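Local coordinates for gram-negative insecticidal protein (Chromobacterium piscinae, PDB 6FBM) that acts as an insecticidal toxin of the MACPF family and, as in related perforin-like proteins, probably forms pores in target membranes, at residues K79-K87 with Q306-V314; S338-P346 with Q357-A367. All coordinates share one frame; numbering follows the deposited sequence.

In the fold
Both contacts belong to one elongated chain, but they lie in different parts of it. Interaction 1 sits about 10 Å from the chain centre (measured from its own centre), where the helix that begins at Ile81 in the MACPF region receives the segment leading from helix 300-304 to strand 318-321. Interaction 2 lies about 42 Å from the chain centre, in the C-terminal part, where strands 342-346 and 358-360 pair within a three-stranded antiparallel sheet. The two centres are about 47 Å apart and the nearest atoms about 23 Å, so they do not touch. Along the sequence they follow in series, interaction 1 closing before interaction 2 opens.

Interaction 1 (K79-K87 with Q306-V314); sequences KEIEEYREK and QSQQSIPKV
Arg85 reaches from its helix to two backbone carbonyls of the facing loop. Arg85 NH1 donates to Gln309 O at 3.0 Å and Arg85 NH2 to Ser307 O at 2.8 Å, both acceptors lying near the guanidinium plane at its edge. The Ser307 bond runs almost in line with the carbonyl, although it is bent at the hydrogen (141°). Over one guanidinium face comes Ile311 CD1, 4.0 Å from Arg85 NH1. One turn earlier, Glu82 turns its carboxylate to the same loop: its OE1 receives Ile311 N at 2.8 Å in a nearly straight bond (171°), met on the syn side but well out of the carboxylate plane. A fold at chi2 (-49°) brings this carboxylate back alongside Arg85, so that Glu82 OE2 offers its syn lone pair to Arg85 NH1 at 2.9 Å.

Helix 81-88 follows strand 64-78 of the MACPF region, and residues 306-314 are the connection that leaves helix 300-304 for strand 318-321, passing beside the first turn of the earlier helix, at Ile81, Glu82 and Arg85. Apolar contact continues on the Ile81 side, where CG2 lies 3.9 Å from Ile311 CB and the two side chains cross at about a right angle. Lys313, doubly bent, lays its CD over the same methyl, while its NZ is held by the carbonyls of Gln114 and Leu116.

Further out, Lys99 forms a second salt bridge with Glu82 OE2 and would probably favour the ionised carboxylate; Ser102 OG is another partner of Arg85 NH2. Within the loop, Gln308 NE2 donates to Ser307 OG at 2.7 Å. At the start of the helix, Glu80 is the N-cap, its OE2 accepting from Glu82 N from above the carboxylate plane.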
ATOM      1  N   LYS A  79     -32.406  10.483  36.895  1.00 27.03           N
ATOM      2  CA  LYS A  79     -33.814  10.568  36.499  1.00 29.57           C
ATOM      3  C   LYS A  79     -34.213  11.959  36.040  1.00 30.87           C
ATOM      4  O   LYS A  79     -35.279  12.130  35.442  1.00 31.94           O
ATOM      5  CB  LYS A  79     -34.708  10.136  37.649  1.00 32.62           C
ATOM      6  CG  LYS A  79     -34.579   8.653  37.971  1.00 35.92           C
ATOM      7  CD  LYS A  79     -35.489   8.311  39.168  1.00 37.50           C
ATOM      8  CE  LYS A  79     -36.020   6.887  39.116  1.00 40.02           C
ATOM      9  NZ  LYS A  79     -37.334   6.769  39.818  1.00 42.26           N
ATOM     10  N   GLU A  80     -33.347  12.941  36.300  1.00 31.49           N
ATOM     11  CA  GLU A  80     -33.653  14.338  36.100  1.00 31.21           C
ATOM     12  C   GLU A  80     -32.587  14.904  35.146  1.00 28.54           C
ATOM     13  O   GLU A  80     -31.406  14.910  35.474  1.00 28.89           O
ATOM     14  CB  GLU A  80     -33.698  15.009  37.490  1.00 33.16           C
ATOM     15  CG  GLU A  80     -33.604  16.536  37.544  1.00 37.96           C
ATOM     16  CD  GLU A  80     -34.507  17.229  36.534  1.00 39.70           C
ATOM     17  OE1 GLU A  80     -35.648  16.744  36.351  1.00 43.87           O
ATOM     18  OE2 GLU A  80     -34.079  18.241  35.930  1.00 36.99           O
ATOM     19  N   ILE A  81     -33.012  15.354  33.963  1.00 27.00           N
ATOM     20  CA  ILE A  81     -32.095  15.796  32.899  1.00 26.29           C
ATOM     21  C   ILE A  81     -31.109  16.884  33.360  1.00 27.91           C
ATOM     22  O   ILE A  81     -29.927  16.837  33.000  1.00 29.80           O
ATOM     23  CB  ILE A  81     -32.840  16.243  31.621  1.00 25.92           C
ATOM     24  CG1 ILE A  81     -31.888  16.405  30.422  1.00 27.59           C
ATOM     25  CG2 ILE A  81     -33.575  17.561  31.824  1.00 25.64           C
ATOM     26  CD1 ILE A  81     -31.431  15.094  29.822  1.00 26.48           C
ATOM     27  N   GLU A  82     -31.573  17.843  34.164  1.00 26.66           N
ATOM     28  CA  GLU A  82     -30.711  18.928  34.629  1.00 26.36           C
ATOM     29  C   GLU A  82     -29.637  18.435  35.592  1.00 28.86           C
ATOM     30  O   GLU A  82     -28.548  19.006  35.659  1.00 27.58           O
ATOM     31  CB  GLU A  82     -31.517  20.042  35.314  1.00 25.63           C
ATOM     32  CG  GLU A  82     -32.590  20.705  34.456  1.00 25.69           C
ATOM     33  CD  GLU A  82     -32.113  21.138  33.080  1.00 26.52           C
ATOM     34  OE1 GLU A  82     -32.844  20.879  32.088  1.00 25.31           O
ATOM     35  OE2 GLU A  82     -31.009  21.749  32.994  1.00 27.45           O
ATOM     36  N   GLU A  83     -29.941  17.388  36.348  1.00 30.66           N
ATOM     37  CA  GLU A  83     -28.961  16.816  37.255  1.00 30.93           C
ATOM     38  C   GLU A  83     -27.941  16.013  36.430  1.00 27.90           C
ATOM     39  O   GLU A  83     -26.745  16.042  36.719  1.00 27.47           O
ATOM     40  CB  GLU A  83     -29.642  15.957  38.326  1.00 32.47           C
ATOM     41  CG  GLU A  83     -28.695  15.385  39.378  1.00 35.65           C
ATOM     42  CD  GLU A  83     -29.403  14.426  40.314  1.00 41.12           C
ATOM     43  OE1 GLU A  83     -29.201  13.185  40.174  1.00 44.39           O
ATOM     44  OE2 GLU A  83     -30.218  14.912  41.150  1.00 47.14           O
ATOM     45  N   TYR A  84     -28.416  15.304  35.410  1.00 25.11           N
ATOM     46  CA  TYR A  84     -27.521  14.627  34.473  1.00 23.67           C
ATOM     47  C   TYR A  84     -26.497  15.592  33.877  1.00 23.77           C
ATOM     48  O   TYR A  84     -25.303  15.310  33.868  1.00 24.65           O
ATOM     49  CB  TYR A  84     -28.314  13.959  33.339  1.00 21.64           C
ATOM     50  CG  TYR A  84     -27.454  13.445  32.233  1.00 20.39           C
ATOM     51  CD1 TYR A  84     -26.892  12.175  32.286  1.00 19.65           C
ATOM     52  CD2 TYR A  84     -27.172  14.242  31.124  1.00 19.96           C
ATOM     53  CE1 TYR A  84     -26.071  11.716  31.255  1.00 19.11           C
ATOM     54  CE2 TYR A  84     -26.375  13.787  30.094  1.00 18.92           C
ATOM     55  CZ  TYR A  84     -25.833  12.529  30.154  1.00 18.20           C
ATOM     56  OH  TYR A  84     -25.052  12.100  29.117  1.00 17.97           O
ATOM     57  N   ARG A  85     -26.994  16.720  33.384  1.00 24.21           N
ATOM     58  CA  ARG A  85     -26.152  17.776  32.842  1.00 23.89           C
ATOM     59  C   ARG A  85     -25.109  18.262  33.830  1.00 26.33           C
ATOM     60  O   ARG A  85     -23.965  18.464  33.445  1.00 30.35           O
ATOM     61  CB  ARG A  85     -26.985  18.974  32.406  1.00 22.09           C
ATOM     62  CG  ARG A  85     -27.897  18.671  31.244  1.00 21.98           C
ATOM     63  CD  ARG A  85     -28.802  19.845  30.998  1.00 21.65           C
ATOM     64  NE  ARG A  85     -28.108  20.887  30.277  1.00 21.73           N
ATOM     65  CZ  ARG A  85     -28.577  22.115  30.052  1.00 22.75           C
ATOM     66  NH1 ARG A  85     -29.773  22.491  30.513  1.00 24.17           N
ATOM     67  NH2 ARG A  85     -27.837  22.971  29.349  1.00 23.52           N
ATOM     68  N   GLU A  86     -25.502  18.467  35.087  1.00 27.08           N
ATOM     69  CA  GLU A  86     -24.558  18.883  36.141  1.00 27.41           C
ATOM     70  C   GLU A  86     -23.514  17.828  36.378  1.00 26.16           C
ATOM     71  O   GLU A  86     -22.324  18.151  36.480  1.00 23.29           O
ATOM     72  CB  GLU A  86     -25.255  19.205  37.464  1.00 29.62           C
ATOM     73  CG  GLU A  86     -25.688  20.675  37.563  1.00 32.45           C
ATOM     74  CD  GLU A  86     -26.819  20.923  38.559  1.00 33.41           C
ATOM     75  OE1 GLU A  86     -27.383  19.932  39.068  1.00 34.02           O
ATOM     76  OE2 GLU A  86     -27.149  22.107  38.823  1.00 33.83           O
ATOM     77  N   LYS A  87     -23.960  16.577  36.483  1.00 27.36           N
ATOM     78  CA  LYS A  87     -23.056  15.469  36.772  1.00 28.22           C
ATOM     79  C   LYS A  87     -22.001  15.350  35.677  1.00 27.25           C
ATOM     80  O   LYS A  87     -20.833  15.183  35.961  1.00 25.20           O
ATOM     81  CB  LYS A  87     -23.825  14.159  36.931  1.00 30.24           C
ATOM     82  CG  LYS A  87     -24.540  13.964  38.252  1.00 31.12           C
ATOM     83  CD  LYS A  87     -25.598  12.862  38.140  1.00 32.08           C
ATOM     84  CE  LYS A  87     -26.161  12.443  39.483  1.00 33.06           C
ATOM     85  NZ  LYS A  87     -25.206  11.591  40.225  1.00 34.48           N
ATOM     86  N   GLN A 306     -27.541  31.660  27.708  1.00 40.05           N
ATOM     87  CA  GLN A 306     -28.298  30.824  26.773  1.00 36.88           C
ATOM     88  C   GLN A 306     -28.128  29.319  27.059  1.00 35.25           C
ATOM     89  O   GLN A 306     -29.109  28.563  27.024  1.00 35.08           O
ATOM     90  CB  GLN A 306     -27.894  31.151  25.318  1.00 41.83           C
ATOM     91  CG  GLN A 306     -28.744  30.460  24.234  1.00 45.45           C
ATOM     92  CD  GLN A 306     -28.227  30.602  22.803  1.00 51.23           C
ATOM     93  OE1 GLN A 306     -27.549  31.572  22.449  1.00 57.75           O
ATOM     94  NE2 GLN A 306     -28.571  29.628  21.957  1.00 51.35           N
ATOM     95  N   SER A 307     -26.898  28.886  27.344  1.00 31.55           N
ATOM     96  CA  SER A 307     -26.616  27.468  27.559  1.00 28.95           C
ATOM     97  C   SER A 307     -27.230  26.930  28.849  1.00 27.14           C
ATOM     98  O   SER A 307     -27.545  25.750  28.922  1.00 24.34           O
ATOM     99  CB  SER A 307     -25.114  27.185  27.533  1.00 28.76           C
ATOM    100  OG  SER A 307     -24.477  27.641  28.712  1.00 26.07           O
ATOM    101  N   GLN A 308     -27.418  27.784  29.849  1.00 27.16           N
ATOM    102  CA  GLN A 308     -27.957  27.345  31.136  1.00 26.58           C
ATOM    103  C   GLN A 308     -29.480  27.247  31.219  1.00 27.69           C
ATOM    104  O   GLN A 308     -29.984  26.871  32.264  1.00 29.17           O
ATOM    105  CB  GLN A 308     -27.449  28.242  32.264  1.00 25.44           C
ATOM    106  CG  GLN A 308     -25.943  28.296  32.389  1.00 24.88           C
ATOM    107  CD  GLN A 308     -25.309  26.922  32.327  1.00 24.43           C
ATOM    108  OE1 GLN A 308     -25.269  26.202  33.322  1.00 24.28           O
ATOM    109  NE2 GLN A 308     -24.815  26.549  31.153  1.00 23.22           N
ATOM    110  N   GLN A 309     -30.215  27.585  30.157  1.00 30.48           N
ATOM    111  CA  GLN A 309     -31.668  27.396  30.155  1.00 32.81           C
ATOM    112  C   GLN A 309     -31.967  25.923  30.388  1.00 31.95           C
ATOM    113  O   GLN A 309     -31.256  25.055  29.875  1.00 31.64           O
ATOM    114  CB  GLN A 309     -32.315  27.821  28.829  1.00 35.89           C
ATOM    115  CG  GLN A 309     -32.417  29.325  28.601  1.00 40.88           C
ATOM    116  CD  GLN A 309     -33.086  29.667  27.261  1.00 46.05           C
ATOM    117  OE1 GLN A 309     -34.320  29.752  27.152  1.00 48.32           O
ATOM    118  NE2 GLN A 309     -32.259  29.858  26.228  1.00 42.36           N
ATOM    119  N   SER A 310     -33.019  25.657  31.158  1.00 28.82           N
ATOM    120  CA  SER A 310     -33.498  24.297  31.371  1.00 26.51           C
ATOM    121  C   SER A 310     -34.026  23.690  30.078  1.00 26.34           C
ATOM    122  O   SER A 310     -34.485  24.396  29.168  1.00 23.58           O
ATOM    123  CB  SER A 310     -34.592  24.265  32.429  1.00 27.61           C
ATOM    124  OG  SER A 310     -34.004  24.328  33.723  1.00 29.93           O
ATOM    125  N   ILE A 311     -33.941  22.364  30.005  1.00 26.60           N
ATOM    126  CA  ILE A 311     -34.531  21.618  28.915  1.00 26.21           C
ATOM    127  C   ILE A 311     -36.027  21.659  29.165  1.00 28.11           C
ATOM    128  O   ILE A 311     -36.460  21.463  30.309  1.00 31.02           O
ATOM    129  CB  ILE A 311     -34.046  20.154  28.895  1.00 25.96           C
ATOM    130  CG1 ILE A 311     -32.513  20.082  28.768  1.00 27.72           C
ATOM    131  CG2 ILE A 311     -34.729  19.352  27.785  1.00 26.03           C
ATOM    132  CD1 ILE A 311     -31.923  20.787  27.559  1.00 27.29           C
ATOM    133  N   PRO A 312     -36.823  21.964  28.135  1.00 30.51           N
ATOM    134  CA  PRO A 312     -38.272  21.922  28.324  1.00 30.87           C
ATOM    135  C   PRO A 312     -38.773  20.489  28.600  1.00 33.26           C
ATOM    136  O   PRO A 312     -38.320  19.547  27.943  1.00 34.31           O
ATOM    137  CB  PRO A 312     -38.827  22.477  27.002  1.00 29.54           C
ATOM    138  CG  PRO A 312     -37.717  22.374  26.007  1.00 30.70           C
ATOM    139  CD  PRO A 312     -36.454  22.518  26.815  1.00 30.99           C
ATOM    140  N   LYS A 313     -39.684  20.344  29.571  1.00 32.81           N
ATOM    141  CA  LYS A 313     -40.177  19.034  29.985  1.00 33.26           C
ATOM    142  C   LYS A 313     -41.665  18.870  29.710  1.00 32.78           C
ATOM    143  O   LYS A 313     -42.434  19.821  29.823  1.00 33.04           O
ATOM    144  CB  LYS A 313     -39.919  18.826  31.480  1.00 33.78           C
ATOM    145  CG  LYS A 313     -38.474  18.953  31.922  1.00 34.54           C
ATOM    146  CD  LYS A 313     -37.550  17.994  31.183  1.00 35.75           C
ATOM    147  CE  LYS A 313     -37.944  16.518  31.335  1.00 34.21           C
ATOM    148  NZ  LYS A 313     -36.823  15.592  31.067  1.00 35.34           N
ATOM    149  N   VAL A 314     -42.050  17.648  29.342  1.00 30.51           N
ATOM    150  CA  VAL A 314     -43.436  17.228  29.230  1.00 30.46           C
ATOM    151  C   VAL A 314     -43.738  16.541  30.555  1.00 31.89           C
ATOM    152  O   VAL A 314     -43.449  15.372  30.737  1.00 31.70           O
ATOM    153  CB  VAL A 314     -43.621  16.244  28.052  1.00 30.34           C
ATOM    154  CG1 VAL A 314     -45.007  15.623  28.064  1.00 30.25           C
ATOM    155  CG2 VAL A 314     -43.376  16.973  26.746  1.00 30.95           C
TER

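Interaction 2 (S338-P346 with Q357-A367); sequences SEDLAVFNP and QFGQRNHASVA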
ATOM      1  N   SER A 338     -78.886  -0.183  55.043  1.00 24.05           N
ATOM      2  CA  SER A 338     -79.905   0.869  55.084  1.00 24.02           C
ATOM      3  C   SER A 338     -79.811   1.633  53.787  1.00 22.64           C
ATOM      4  O   SER A 338     -80.802   1.738  53.043  1.00 24.64           O
ATOM      5  CB  SER A 338     -79.702   1.819  56.280  1.00 24.88           C
ATOM      6  OG  SER A 338     -79.479   1.070  57.478  1.00 27.71           O
ATOM      7  N   GLU A 339     -78.595   2.109  53.490  1.00 19.51           N
ATOM      8  CA  GLU A 339     -78.359   2.905  52.290  1.00 17.79           C
ATOM      9  C   GLU A 339     -78.262   2.071  51.022  1.00 17.42           C
ATOM     10  O   GLU A 339     -77.935   0.875  51.047  1.00 18.62           O
ATOM     11  CB  GLU A 339     -77.138   3.777  52.473  1.00 17.24           C
ATOM     12  CG  GLU A 339     -77.293   4.775  53.613  1.00 16.59           C
ATOM     13  CD  GLU A 339     -76.030   5.557  53.850  1.00 15.99           C
ATOM     14  OE1 GLU A 339     -76.106   6.643  54.452  1.00 15.60           O
ATOM     15  OE2 GLU A 339     -74.954   5.091  53.436  1.00 15.36           O
ATOM     16  N   ASP A 340     -78.621   2.706  49.917  1.00 16.74           N
ATOM     17  CA  ASP A 340     -78.508   2.121  48.593  1.00 16.28           C
ATOM     18  C   ASP A 340     -77.093   2.445  48.081  1.00 15.14           C
ATOM     19  O   ASP A 340     -76.556   3.519  48.347  1.00 14.06           O
ATOM     20  CB  ASP A 340     -79.532   2.743  47.627  1.00 17.16           C
ATOM     21  CG  ASP A 340     -80.984   2.375  47.929  1.00 18.00           C
ATOM     22  OD1 ASP A 340     -81.267   1.232  48.339  1.00 17.86           O
ATOM     23  OD2 ASP A 340     -81.860   3.253  47.674  1.00 19.95           O
ATOM     24  N   LEU A 341     -76.506   1.516  47.337  1.00 14.21           N
ATOM     25  CA  LEU A 341     -75.225   1.713  46.672  1.00 13.81           C
ATOM     26  C   LEU A 341     -75.342   1.211  45.257  1.00 13.04           C
ATOM     27  O   LEU A 341     -75.797   0.102  45.035  1.00 12.31           O
ATOM     28  CB  LEU A 341     -74.115   0.902  47.342  1.00 14.00           C
ATOM     29  CG  LEU A 341     -72.729   0.971  46.706  1.00 14.16           C
ATOM     30  CD1 LEU A 341     -72.208   2.398  46.725  1.00 14.42           C
ATOM     31  CD2 LEU A 341     -71.793   0.037  47.447  1.00 14.64           C
ATOM     32  N   ALA A 342     -74.929   2.038  44.306  1.00 12.38           N
ATOM     33  CA  ALA A 342     -74.694   1.580  42.962  1.00 11.87           C
ATOM     34  C   ALA A 342     -73.289   2.061  42.547  1.00 11.57           C
ATOM     35  O   ALA A 342     -72.821   3.144  42.964  1.00 11.68           O
ATOM     36  CB  ALA A 342     -75.756   2.101  42.032  1.00 11.92           C
ATOM     37  N   VAL A 343     -72.625   1.223  41.749  1.00 10.29           N
ATOM     38  CA  VAL A 343     -71.307   1.524  41.253  1.00  9.89           C
ATOM     39  C   VAL A 343     -71.284   1.382  39.761  1.00  9.47           C
ATOM     40  O   VAL A 343     -72.061   0.636  39.170  1.00  9.60           O
ATOM     41  CB  VAL A 343     -70.215   0.643  41.878  1.00 10.14           C
ATOM     42  CG1 VAL A 343     -70.064   0.966  43.361  1.00 10.17           C
ATOM     43  CG2 VAL A 343     -70.490  -0.849  41.652  1.00 10.13           C
ATOM     44  N   PHE A 344     -70.386   2.132  39.150  1.00  9.72           N
ATOM     45  CA  PHE A 344     -70.315   2.223  37.709  1.00  9.67           C
ATOM     46  C   PHE A 344     -68.849   2.186  37.279  1.00  9.74           C
ATOM     47  O   PHE A 344     -68.019   2.880  37.865  1.00 10.10           O
ATOM     48  CB  PHE A 344     -71.014   3.513  37.209  1.00  9.63           C
ATOM     49  CG  PHE A 344     -72.495   3.548  37.462  1.00  9.42           C
ATOM     50  CD1 PHE A 344     -73.006   3.802  38.742  1.00  9.43           C
ATOM     51  CD2 PHE A 344     -73.385   3.356  36.429  1.00  9.68           C
ATOM     52  CE1 PHE A 344     -74.357   3.825  38.978  1.00  9.63           C
ATOM     53  CE2 PHE A 344     -74.761   3.398  36.649  1.00  9.72           C
ATOM     54  CZ  PHE A 344     -75.251   3.631  37.930  1.00 10.02           C
ATOM     55  N   ASN A 345     -68.561   1.360  36.277  1.00  9.81           N
ATOM     56  CA  ASN A 345     -67.288   1.347  35.591  1.00  9.85           C
ATOM     57  C   ASN A 345     -67.333   2.241  34.359  1.00 10.35           C
ATOM     58  O   ASN A 345     -68.342   2.280  33.672  1.00  9.87           O
ATOM     59  CB  ASN A 345     -66.946  -0.058  35.112  1.00  9.46           C
ATOM     60  CG  ASN A 345     -66.724  -1.015  36.232  1.00  9.03           C
ATOM     61  OD1 ASN A 345     -66.484  -0.621  37.359  1.00  8.33           O
ATOM     62  ND2 ASN A 345     -66.816  -2.279  35.926  1.00  9.19           N
ATOM     63  N   PRO A 346     -66.219   2.932  34.070  1.00 11.14           N
ATOM     64  CA  PRO A 346     -66.093   3.622  32.805  1.00 11.78           C
ATOM     65  C   PRO A 346     -65.677   2.640  31.729  1.00 11.55           C
ATOM     66  O   PRO A 346     -64.907   1.725  32.000  1.00 11.87           O
ATOM     67  CB  PRO A 346     -64.971   4.619  33.060  1.00 12.27           C
ATOM     68  CG  PRO A 346     -64.104   3.949  34.067  1.00 12.10           C
ATOM     69  CD  PRO A 346     -64.994   3.054  34.883  1.00 11.67           C
ATOM     70  N   GLN A 357     -63.910   2.922  40.384  1.00 10.67           N
ATOM     71  CA  GLN A 357     -65.363   2.963  40.156  1.00 10.64           C
ATOM     72  C   GLN A 357     -65.923   4.293  40.553  1.00 10.32           C
ATOM     73  O   GLN A 357     -65.403   4.945  41.459  1.00 10.17           O
ATOM     74  CB  GLN A 357     -66.102   1.894  40.968  1.00 10.51           C
ATOM     75  CG  GLN A 357     -66.370   0.667  40.153  1.00 10.56           C
ATOM     76  CD  GLN A 357     -66.957  -0.446  40.944  1.00 10.63           C
ATOM     77  OE1 GLN A 357     -67.075  -0.378  42.167  1.00 10.84           O
ATOM     78  NE2 GLN A 357     -67.327  -1.501  40.252  1.00 10.65           N
ATOM     79  N   PHE A 358     -67.005   4.667  39.887  1.00  9.93           N
ATOM     80  CA  PHE A 358     -67.844   5.741  40.389  1.00 10.02           C
ATOM     81  C   PHE A 358     -68.894   5.149  41.335  1.00 10.34           C
ATOM     82  O   PHE A 358     -69.511   4.126  40.994  1.00 10.67           O
ATOM     83  CB  PHE A 358     -68.527   6.517  39.258  1.00  9.62           C
ATOM     84  CG  PHE A 358     -69.184   7.748  39.734  1.00  9.21           C
ATOM     85  CD1 PHE A 358     -68.444   8.912  39.894  1.00  9.27           C
ATOM     86  CD2 PHE A 358     -70.511   7.742  40.128  1.00  9.30           C
ATOM     87  CE1 PHE A 358     -69.026  10.070  40.406  1.00  9.17           C
ATOM     88  CE2 PHE A 358     -71.110   8.901  40.633  1.00  9.02           C
ATOM     89  CZ  PHE A 358     -70.363  10.055  40.760  1.00  9.02           C
ATOM     90  N   GLY A 359     -69.088   5.781  42.492  1.00 10.19           N
ATOM     91  CA  GLY A 359     -70.057   5.302  43.485  1.00 11.10           C
ATOM     92  C   GLY A 359     -71.201   6.261  43.761  1.00 11.70           C
ATOM     93  O   GLY A 359     -71.004   7.471  43.747  1.00 12.66           O
ATOM     94  N   GLN A 360     -72.384   5.714  44.043  1.00 12.32           N
ATOM     95  CA  GLN A 360     -73.610   6.485  44.293  1.00 13.13           C
ATOM     96  C   GLN A 360     -74.391   5.931  45.465  1.00 13.74           C
ATOM     97  O   GLN A 360     -74.543   4.710  45.584  1.00 12.79           O
ATOM     98  CB  GLN A 360     -74.561   6.299  43.139  1.00 13.84           C
ATOM     99  CG  GLN A 360     -74.484   7.363  42.102  1.00 14.81           C
ATOM    100  CD  GLN A 360     -74.717   6.805  40.740  1.00 15.00           C
ATOM    101  OE1 GLN A 360     -73.781   6.676  39.962  1.00 17.32           O
ATOM    102  NE2 GLN A 360     -75.967   6.491  40.433  1.00 13.53           N
ATOM    103  N   ARG A 361     -74.988   6.818  46.268  1.00 14.68           N
ATOM    104  CA  ARG A 361     -75.920   6.390  47.302  1.00 15.08           C
ATOM    105  C   ARG A 361     -77.344   6.218  46.767  1.00 15.62           C
ATOM    106  O   ARG A 361     -78.279   6.849  47.257  1.00 17.49           O
ATOM    107  CB  ARG A 361     -75.920   7.365  48.476  1.00 15.11           C
ATOM    108  CG  ARG A 361     -76.448   6.711  49.763  1.00 15.24           C
ATOM    109  CD  ARG A 361     -76.534   7.721  50.875  1.00 15.22           C
ATOM    110  NE  ARG A 361     -75.240   8.280  51.195  1.00 15.63           N
ATOM    111  CZ  ARG A 361     -75.049   9.322  52.005  1.00 16.86           C
ATOM    112  NH1 ARG A 361     -76.076   9.926  52.611  1.00 17.54           N
ATOM    113  NH2 ARG A 361     -73.817   9.767  52.221  1.00 16.77           N
ATOM    114  N   ASN A 362     -77.525   5.355  45.771  1.00 15.51           N
ATOM    115  CA  ASN A 362     -78.851   5.117  45.174  1.00 14.95           C
ATOM    116  C   ASN A 362     -78.827   3.829  44.332  1.00 15.18           C
ATOM    117  O   ASN A 362     -77.823   3.124  44.321  1.00 13.86           O
ATOM    118  CB  ASN A 362     -79.296   6.343  44.361  1.00 14.78           C
ATOM    119  CG  ASN A 362     -78.445   6.599  43.131  1.00 14.61           C
ATOM    120  OD1 ASN A 362     -78.353   5.750  42.241  1.00 14.54           O
ATOM    121  ND2 ASN A 362     -77.877   7.801  43.041  1.00 14.28           N
ATOM    122  N   HIS A 363     -79.941   3.525  43.658  1.00 16.12           N
ATOM    123  CA  HIS A 363     -80.095   2.323  42.816  1.00 16.70           C
ATOM    124  C   HIS A 363     -80.335   2.646  41.344  1.00 17.17           C
ATOM    125  O   HIS A 363     -80.748   1.770  40.592  1.00 17.36           O
ATOM    126  CB  HIS A 363     -81.274   1.463  43.297  1.00 17.55           C
ATOM    127  CG  HIS A 363     -80.949   0.525  44.420  1.00 18.95           C
ATOM    128  ND1 HIS A 363     -79.678   0.387  44.951  1.00 19.18           N
ATOM    129  CD2 HIS A 363     -81.735  -0.357  45.087  1.00 19.75           C
ATOM    130  CE1 HIS A 363     -79.707  -0.518  45.913  1.00 19.20           C
ATOM    131  NE2 HIS A 363     -80.939  -0.987  46.011  1.00 20.79           N
ATOM    132  N   ALA A 364     -80.035   3.878  40.914  1.00 18.08           N
ATOM    133  CA  ALA A 364     -80.316   4.314  39.544  1.00 17.88           C
ATOM    134  C   ALA A 364     -79.575   3.484  38.505  1.00 18.14           C
ATOM    135  O   ALA A 364     -78.508   2.922  38.789  1.00 18.63           O
ATOM    136  CB  ALA A 364     -79.967   5.781  39.371  1.00 17.32           C
ATOM    137  N   SER A 365     -80.171   3.393  37.312  1.00 19.23           N
ATOM    138  CA  SER A 365     -79.535   2.744  36.148  1.00 20.17           C
ATOM    139  C   SER A 365     -78.414   3.566  35.505  1.00 18.48           C
ATOM    140  O   SER A 365     -77.657   3.040  34.712  1.00 16.89           O
ATOM    141  CB  SER A 365     -80.580   2.431  35.090  1.00 21.63           C
ATOM    142  OG  SER A 365     -81.225   1.219  35.413  1.00 27.83           O
ATOM    143  N   VAL A 366     -78.373   4.859  35.850  1.00 17.42           N
ATOM    144  CA  VAL A 366     -77.535   5.878  35.233  1.00 17.31           C
ATOM    145  C   VAL A 366     -76.597   6.439  36.309  1.00 17.63           C
ATOM    146  O   VAL A 366     -77.024   6.677  37.457  1.00 19.85           O
ATOM    147  CB  VAL A 366     -78.418   7.034  34.738  1.00 17.72           C
ATOM    148  CG1 VAL A 366     -77.588   8.125  34.061  1.00 18.74           C
ATOM    149  CG2 VAL A 366     -79.480   6.512  33.783  1.00 18.76           C
ATOM    150  N   ALA A 367     -75.343   6.677  35.939  1.00 15.76           N
ATOM    151  CA  ALA A 367     -74.373   7.272  36.850  1.00 14.64           C
ATOM    152  C   ALA A 367     -74.656   8.755  37.075  1.00 13.94           C
ATOM    153  O   ALA A 367     -74.939   9.484  36.115  1.00 14.92           O
ATOM    154  CB  ALA A 367     -72.960   7.085  36.295  1.00 14.40           C
TER
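Ala367 lies over one face of the Phe344 ring, its CB 3.9 Å from the centroid in a CH-pi contact, while Ala364 O and Ser365 O approach the ring edge. The Gln360 amide lies nearly parallel to the ring plane (13°), its OE1 3.1 Å from Phe344 CE1; Gln360 NE2 is turned to Asn362 OD1 and Val366 O. On the His363 ring, Asp340 CB makes a second CH-pi contact over the face, and Asp340 OD1 stands above the rim. Glu339 OE1 likewise rests over one face of the Arg361 guanidinium, a long salt bridge (3.7 Å to Arg361 NE) without an N-H directed at it; further partners are Arg454 for Glu339 and Val455 O for Arg361.

Ala342 with Gln360 and Phe344 with Phe358 are antiparallel hydrogen-bonded pairs, flanking the non-hydrogen-bonded pair Val343 and Gly359. Just before Phe358, Gln357 NE2 donates to Asn345 OD1 at 3.1 Å, and Gln357 OE1 takes Met422 N. Asn362 OD1, accepting Ala364 N, closes an Asx turn. In this Vps62-like C-terminal region, probably the beta-tripod part, strand 342-346 is the middle one of three, between 326-331 and 358-360, with Leu341 and Val343 packed on Met422 of strand 421-426.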